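Local coordinates for protein ATP-dependent DNA ligase (Mycobacterium tuberculosis, PDB 6NHX) that seals breaks in double-stranded DNA with the energy of ATP, working with Ku in bacterial non-homologous end joining, at residues A108-L114 with R127-L131. The protein carries 1 engineered substitution. Residues are numbered along the deposited sequence.
With ATP (adenosine-5'-triphosphate), chain B.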
loop_
_atom_site.group_PDB
_atom_site.type_symbol
_atom_site.label_atom_id
_atom_site.label_comp_id
_atom_site.label_asym_id
_atom_site.label_seq_id
_atom_site.Cartn_x
_atom_site.Cartn_y
_atom_site.Cartn_z
ATOM N N ALA A 108 3.943 -1.142 13.278
ATOM C CA ALA A 108 4.662 -2.407 13.324
ATOM C C ALA A 108 3.682 -3.571 13.380
ATOM O O ALA A 108 2.676 -3.521 14.100
ATOM C CB ALA A 108 5.547 -2.450 14.570
ATOM N N PHE A 109 4.005 -4.632 12.641
ATOM C CA PHE A 109 3.207 -5.852 12.692
ATOM C C PHE A 109 4.013 -7.136 12.824
ATOM O O PHE A 109 3.414 -8.219 12.907
ATOM C CB PHE A 109 2.169 -5.948 11.555
ATOM C CG PHE A 109 2.708 -5.672 10.171
ATOM C CD1 PHE A 109 3.675 -6.500 9.591
ATOM C CD2 PHE A 109 2.183 -4.617 9.403
ATOM C CE1 PHE A 109 4.151 -6.257 8.292
ATOM C CE2 PHE A 109 2.653 -4.371 8.110
ATOM C CZ PHE A 109 3.631 -5.187 7.556
ATOM N N ASP A 110 5.339 -7.054 12.888
ATOM C CA ASP A 110 6.115 -8.241 13.213
ATOM C C ASP A 110 7.369 -7.828 13.969
ATOM O O ASP A 110 7.811 -6.674 13.920
ATOM C CB ASP A 110 6.434 -9.123 12.000
ATOM C CG ASP A 110 6.255 -10.600 12.302
ATOM O OD1 ASP A 110 6.584 -11.007 13.446
ATOM O OD2 ASP A 110 5.780 -11.347 11.413
ATOM N N LEU A 111 7.930 -8.805 14.677
ATOM C CA LEU A 111 9.151 -8.643 15.453
ATOM C C LEU A 111 10.059 -9.785 15.042
ATOM O O LEU A 111 9.693 -10.960 15.209
ATOM C CB LEU A 111 8.836 -8.729 16.948
ATOM C CG LEU A 111 10.028 -8.597 17.901
ATOM C CD1 LEU A 111 10.656 -7.205 17.813
ATOM C CD2 LEU A 111 9.589 -8.880 19.329
ATOM N N LEU A 112 11.199 -9.457 14.440
ATOM C CA LEU A 112 12.081 -10.473 13.879
ATOM C C LEU A 112 13.329 -10.720 14.706
ATOM O O LEU A 112 14.003 -11.737 14.496
ATOM C CB LEU A 112 12.513 -10.085 12.459
ATOM C CG LEU A 112 11.380 -9.695 11.505
ATOM C CD1 LEU A 112 11.918 -9.480 10.101
ATOM C CD2 LEU A 112 10.253 -10.735 11.519
ATOM N N TYR A 113 13.656 -9.826 15.629
ATOM C CA TYR A 113 14.827 -9.967 16.471
ATOM C C TYR A 113 14.584 -9.097 17.689
ATOM O O TYR A 113 14.097 -7.966 17.562
ATOM C CB TYR A 113 16.072 -9.494 15.718
ATOM C CG TYR A 113 17.347 -9.538 16.528
ATOM C CD1 TYR A 113 17.704 -8.484 17.366
ATOM C CD2 TYR A 113 18.214 -10.621 16.439
ATOM C CE1 TYR A 113 18.853 -8.520 18.090
ATOM C CE2 TYR A 113 19.382 -10.663 17.164
ATOM C CZ TYR A 113 19.695 -9.606 17.997
ATOM O OH TYR A 113 20.847 -9.598 18.735
ATOM N N LEU A 114 14.908 -9.638 18.858
ATOM C CA LEU A 114 14.712 -8.911 20.111
ATOM C C LEU A 114 15.850 -9.258 21.058
ATOM O O LEU A 114 15.913 -10.387 21.562
ATOM C CB LEU A 114 13.362 -9.284 20.720
ATOM C CG LEU A 114 13.029 -8.778 22.126
ATOM C CD1 LEU A 114 12.945 -7.285 22.108
ATOM C CD2 LEU A 114 11.720 -9.378 22.610
ATOM N N ARG A 127 5.674 -14.527 18.281
ATOM C CA ARG A 127 6.283 -13.252 17.914
ATOM C C ARG A 127 5.346 -12.091 18.245
ATOM O O ARG A 127 5.790 -11.038 18.725
ATOM C CB ARG A 127 6.645 -13.214 16.433
ATOM C CG ARG A 127 7.534 -14.360 15.949
ATOM C CD ARG A 127 8.182 -14.029 14.601
ATOM N NE ARG A 127 7.200 -13.685 13.554
ATOM C CZ ARG A 127 6.589 -14.545 12.746
ATOM N NH1 ARG A 127 6.813 -15.847 12.848
ATOM N NH2 ARG A 127 5.737 -14.098 11.836
ATOM N N ARG A 128 4.041 -12.277 18.008
ATOM C CA ARG A 128 3.068 -11.226 18.265
ATOM C C ARG A 128 3.017 -10.875 19.744
ATOM O O ARG A 128 2.977 -9.698 20.108
ATOM C CB ARG A 128 1.689 -11.668 17.774
ATOM C CG ARG A 128 1.459 -11.484 16.300
ATOM C CD ARG A 128 1.448 -10.026 15.827
ATOM N NE ARG A 128 0.518 -9.173 16.562
ATOM C CZ ARG A 128 0.029 -8.023 16.095
ATOM N NH1 ARG A 128 0.368 -7.600 14.885
ATOM N NH2 ARG A 128 -0.786 -7.296 16.844
ATOM N N LYS A 129 2.996 -11.889 20.615
ATOM C CA LYS A 129 2.952 -11.614 22.046
ATOM C C LYS A 129 4.191 -10.848 22.485
ATOM O O LYS A 129 4.105 -9.916 23.296
ATOM C CB LYS A 129 2.781 -12.911 22.843
ATOM C CG LYS A 129 1.438 -13.585 22.610
ATOM C CD LYS A 129 0.577 -13.613 23.857
ATOM C CE LYS A 129 -0.844 -14.060 23.530
ATOM N NZ LYS A 129 -1.653 -12.965 22.919
ATOM N N LEU A 130 5.352 -11.200 21.928
ATOM C CA LEU A 130 6.562 -10.453 22.264
ATOM C C LEU A 130 6.491 -9.019 21.755
ATOM O O LEU A 130 6.913 -8.082 22.445
ATOM C CB LEU A 130 7.785 -11.138 21.664
ATOM C CG LEU A 130 8.174 -12.487 22.239
ATOM C CD1 LEU A 130 9.336 -13.044 21.420
ATOM C CD2 LEU A 130 8.566 -12.359 23.695
ATOM N N LEU A 131 5.970 -8.833 20.542
ATOM C CA LEU A 131 5.821 -7.487 19.995
ATOM C C LEU A 131 4.858 -6.653 20.832
ATOM O O LEU A 131 5.131 -5.482 21.133
ATOM C CB LEU A 131 5.316 -7.610 18.560
ATOM C CG LEU A 131 4.992 -6.328 17.802
ATOM C CD1 LEU A 131 6.247 -5.465 17.658
ATOM C CD2 LEU A 131 4.366 -6.669 16.449
HETATM P PG ATP B . 2.603 -6.967 -3.065
HETATM O O1G ATP B . 1.911 -8.051 -2.263
HETATM O O2G ATP B . 3.571 -7.464 -4.122
HETATM O O3G ATP B . 3.201 -5.887 -2.181
HETATM P PB ATP B . 0.691 -4.856 -3.746
HETATM O O1B ATP B . -0.270 -4.651 -4.888
HETATM O O2B ATP B . 1.679 -3.778 -3.355
HETATM O O3B ATP B . 1.449 -6.263 -3.964
HETATM P PA ATP B . -1.679 -5.402 -2.167
HETATM O O1A ATP B . -2.190 -6.472 -3.083
HETATM O O2A ATP B . -2.243 -4.008 -2.087
HETATM O O3A ATP B . -0.110 -5.264 -2.427
HETATM O "O5'" ATP B . -1.483 -6.035 -0.690
HETATM C "C5'" ATP B . -1.266 -5.189 0.436
HETATM C "C4'" ATP B . 0.210 -4.797 0.561
HETATM O "O4'" ATP B . 0.366 -4.147 1.822
HETATM C "C3'" ATP B . 1.159 -5.978 0.564
HETATM O "O3'" ATP B . 2.445 -5.529 0.149
HETATM C "C2'" ATP B . 1.216 -6.298 2.031
HETATM O "O2'" ATP B . 2.393 -7.036 2.388
HETATM C "C1'" ATP B . 1.208 -4.916 2.677
HETATM N N9 ATP B . 0.530 -4.916 3.989
HETATM C C8 ATP B . -0.389 -4.014 4.417
HETATM N N7 ATP B . -0.784 -4.288 5.690
HETATM C C5 ATP B . -0.086 -5.373 6.077
HETATM C C6 ATP B . -0.036 -6.190 7.281
HETATM N N6 ATP B . -0.830 -5.911 8.321
HETATM N N1 ATP B . 0.806 -7.233 7.294
HETATM C C2 ATP B . 1.597 -7.541 6.259
HETATM N N3 ATP B . 1.595 -6.845 5.112
HETATM C C4 ATP B . 0.769 -5.784 4.971
HETATM O O HOH W 1 0.183 -4.808 14.170
#
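A bidentate salt bridge ties helix 124-136 to strand 105-114 of the antiparallel sheet in the nucleotidyltransferase domain of this DNA ligase. Arg127 NE donates to Asp110 OD1 and Arg127 NH2 to Asp110 OD2, both at 2.8 Å, so guanidinium and carboxylate meet edge to edge. Asp110 OD1 also accepts from Leu111 N at 2.9 Å, while Arg127 NH1 bonds to the carbonyls of Thr122 and Ser172, which ties neighbouring loops into the same network. One residue along, Arg128 reaches back to the strand through a water that donates to Ala108 O (2.8 Å) and accepts from Arg128 NH1 (2.9 Å); its NH2 is held by Pro143 O.

The helix segment crosses the strand segment almost at right angles (102°), with the axes 7.3 Å apart, and leucines fill the interface. Leu111 points toward the helix, its CB 4.0 Å from Leu131 CB and its CD2 3.7 Å from Leu130 CB. Leu131 CD2 lies 3.7 Å from Asp110 N, flush against the strand backbone, and Leu114 extends the apolar patch to Leu130.

Phe109 and Asp110 both face Asp78 on the adjoining strand, a classic beta bulge. Next to the salt-bridged Asp110, the CA-to-CB bond of Phe109 points away from the helix, although Phe109 CB still lies 4.1 Å from Arg128 NH1, and the ring reaches into the nucleotide pocket, where one face covers the adenine, with Phe109 CE2 3.4 Å from ATP C6.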